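Local coordinates for protein glucose-6-phosphate isomerase (Plasmodium falciparum, PDB 3QKI) that probably catalyses the interconversion of glucose 6-phosphate and fructose 6-phosphate, an early step of glycolysis that also serves gluconeogenesis, at residues A[343-346]-A[347-351]. Residues are numbered along the deposited sequence; the frame is centred on the assembly and turned at random.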
ATOM      1  N   MET A 343      12.227  24.411   2.121  1.00 14.94           N
ATOM      2  CA  MET A 343      11.354  24.096   0.985  1.00 13.00           C
ATOM      3  C   MET A 343      10.106  25.024   0.998  1.00 15.32           C
ATOM      4  O   MET A 343       9.687  25.460  -0.067  1.00 14.84           O
ATOM      5  CB  MET A 343      10.963  22.607   0.973  1.00 14.27           C
ATOM      6  CG  MET A 343      10.047  22.205  -0.202  1.00 16.00           C
ATOM      7  SD  MET A 343      10.710  22.563  -1.856  1.00 17.82           S
ATOM      8  CE  MET A 343      11.936  21.323  -1.954  1.00 15.84           C
ATOM      9  N   ASP A 344       9.541  25.352   2.198  1.00 14.24           N
ATOM     10  CA  ASP A 344       8.419  26.287   2.318  1.00 12.95           C
ATOM     11  C   ASP A 344       8.804  27.648   1.704  1.00 16.37           C
ATOM     12  O   ASP A 344       8.021  28.213   0.928  1.00 13.62           O
ATOM     13  CB  ASP A 344       8.008  26.523   3.779  1.00 13.43           C
ATOM     14  CG  ASP A 344       7.338  25.354   4.474  1.00 20.72           C
ATOM     15  OD1 ASP A 344       6.921  24.390   3.774  1.00 18.78           O
ATOM     16  OD2 ASP A 344       7.304  25.353   5.724  1.00 17.87           O
ATOM     17  N   GLU A 345      10.008  28.158   2.050  1.00 13.07           N
ATOM     18  CA  GLU A 345      10.536  29.445   1.553  1.00 13.84           C
ATOM     19  C   GLU A 345      10.695  29.448   0.042  1.00 18.11           C
ATOM     20  O   GLU A 345      10.353  30.435  -0.616  1.00 19.19           O
ATOM     21  CB  GLU A 345      11.868  29.799   2.243  1.00 15.32           C
ATOM     22  CG  GLU A 345      11.700  30.144   3.713  1.00 21.05           C
ATOM     23  CD  GLU A 345      11.189  31.550   3.973  1.00 39.86           C
ATOM     24  OE1 GLU A 345      11.930  32.508   3.669  1.00 46.70           O
ATOM     25  OE2 GLU A 345      10.067  31.694   4.509  1.00 35.26           O
ATOM     26  N   HIS A 346      11.156  28.317  -0.518  1.00 15.27           N
ATOM     27  CA  HIS A 346      11.296  28.134  -1.958  1.00 13.23           C
ATOM     28  C   HIS A 346       9.901  28.189  -2.600  1.00 18.05           C
ATOM     29  O   HIS A 346       9.684  28.927  -3.571  1.00 18.17           O
ATOM     30  CB  HIS A 346      11.969  26.770  -2.268  1.00 13.16           C
ATOM     31  CG  HIS A 346      11.941  26.418  -3.710  1.00 15.57           C
ATOM     32  ND1 HIS A 346      12.812  27.008  -4.617  1.00 16.67           N
ATOM     33  CD2 HIS A 346      11.119  25.573  -4.377  1.00 17.45           C
ATOM     34  CE1 HIS A 346      12.509  26.499  -5.800  1.00 16.04           C
ATOM     35  NE2 HIS A 346      11.496  25.629  -5.710  1.00 16.86           N
ATOM     36  N   PHE A 347       8.955  27.431  -2.038  1.00 12.66           N
ATOM     37  CA  PHE A 347       7.580  27.390  -2.540  1.00 12.84           C
ATOM     38  C   PHE A 347       6.935  28.800  -2.575  1.00 16.39           C
ATOM     39  O   PHE A 347       6.298  29.179  -3.560  1.00 14.86           O
ATOM     40  CB  PHE A 347       6.741  26.444  -1.665  1.00 12.80           C
ATOM     41  CG  PHE A 347       5.269  26.342  -1.998  1.00 12.07           C
ATOM     42  CD1 PHE A 347       4.840  26.217  -3.321  1.00 13.57           C
ATOM     43  CD2 PHE A 347       4.324  26.250  -0.991  1.00  9.10           C
ATOM     44  CE1 PHE A 347       3.487  26.078  -3.622  1.00 13.87           C
ATOM     45  CE2 PHE A 347       2.972  26.069  -1.289  1.00 11.97           C
ATOM     46  CZ  PHE A 347       2.562  25.948  -2.596  1.00 11.71           C
ATOM     47  N   LEU A 348       7.110  29.563  -1.499  1.00 14.80           N
ATOM     48  CA  LEU A 348       6.521  30.892  -1.411  1.00 14.29           C
ATOM     49  C   LEU A 348       7.179  31.908  -2.349  1.00 18.59           C
ATOM     50  O   LEU A 348       6.475  32.707  -2.983  1.00 18.15           O
ATOM     51  CB  LEU A 348       6.613  31.391   0.043  1.00 13.99           C
ATOM     52  CG  LEU A 348       6.118  32.815   0.335  1.00 17.02           C
ATOM     53  CD1 LEU A 348       4.596  32.935   0.120  1.00 16.89           C
ATOM     54  CD2 LEU A 348       6.468  33.220   1.770  1.00 19.78           C
ATOM     55  N   HIS A 349       8.512  31.928  -2.376  1.00 15.01           N
ATOM     56  CA  HIS A 349       9.279  32.945  -3.083  1.00 15.01           C
ATOM     57  C   HIS A 349       9.727  32.680  -4.517  1.00 21.09           C
ATOM     58  O   HIS A 349       9.837  33.648  -5.278  1.00 21.15           O
ATOM     59  CB  HIS A 349      10.461  33.408  -2.221  1.00 15.84           C
ATOM     60  CG  HIS A 349      10.046  34.014  -0.919  1.00 19.85           C
ATOM     61  ND1 HIS A 349       9.387  35.233  -0.867  1.00 22.13           N
ATOM     62  CD2 HIS A 349      10.186  33.543   0.338  1.00 21.68           C
ATOM     63  CE1 HIS A 349       9.163  35.464   0.422  1.00 21.60           C
ATOM     64  NE2 HIS A 349       9.647  34.490   1.184  1.00 21.51           N
ATOM     65  N   ALA A 350      10.036  31.426  -4.901  1.00 19.14           N
ATOM     66  CA  ALA A 350      10.528  31.159  -6.261  1.00 19.31           C
ATOM     67  C   ALA A 350       9.531  31.538  -7.335  1.00 24.21           C
ATOM     68  O   ALA A 350       8.333  31.281  -7.165  1.00 22.90           O
ATOM     69  CB  ALA A 350      10.931  29.689  -6.421  1.00 19.67           C
ATOM     70  N   ASP A 351      10.025  32.123  -8.455  1.00 21.40           N
ATOM     71  CA  ASP A 351       9.203  32.445  -9.628  1.00 21.96           C
ATOM     72  C   ASP A 351       8.635  31.116 -10.119  1.00 24.37           C
ATOM     73  O   ASP A 351       9.326  30.100 -10.023  1.00 23.73           O
ATOM     74  CB  ASP A 351      10.041  33.100 -10.752  1.00 25.48           C
ATOM     75  CG  ASP A 351      10.753  34.388 -10.367  1.00 45.64           C
ATOM     76  OD1 ASP A 351      10.176  35.179  -9.577  1.00 47.56           O
ATOM     77  OD2 ASP A 351      11.881  34.617 -10.869  1.00 57.19           O
TER
HETATM   78  O   HOH W   1       9.228  34.373   3.995  1.00 35.63           O
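The methyl CB of Ala350 sits over one face of the His346 imidazole where helix 330-349 ends, 4.0 Å from the ring centroid and 28° off its normal, which meets the geometry of a CH-pi contact; the closest ring atom is CE1 of His346, 3.6 Å from Ala350 CB. Glu345 and His349, also four residues apart, run side by side in the same direction, the Glu345 carboxylate and His349 ring planes 65° apart. Their polar ends are joined through a water, which donates to Glu345 OE2 at 2.9 Å and lies 2.8 Å from His349 NE2, in the plane of that ring at its edge. The bend of Glu345 at chi2 turns its carboxylate alongside the His349 ring; OE1 also has a long, weak ion pair with Lys122. Leu348 CG lies 3.9 Å above the plane of the His349 ring, over its centre.

Four consecutive i to i+4 backbone hydrogen bonds, 2.9 to 3.0 Å from N to O, set the spacing of both pairs. Ala350, the first residue to leave helical geometry (psi 140°), still gives its N-H to the last of these, on His346 O. His346 NE2 accepts the backbone N-H of Ile356, which with the stack on Phe61 fixes the ring's rotation. Asp344 OD2 forms a salt bridge with Arg117 and OD1 a hydrogen bond with Ser531. Met343 and Phe347 pack against helices 523-543 and 356-371, and Phe347 and Leu348 also meet helix 90-99, whose Lys91 bonds to the carbonyls of Leu348 and Ala350.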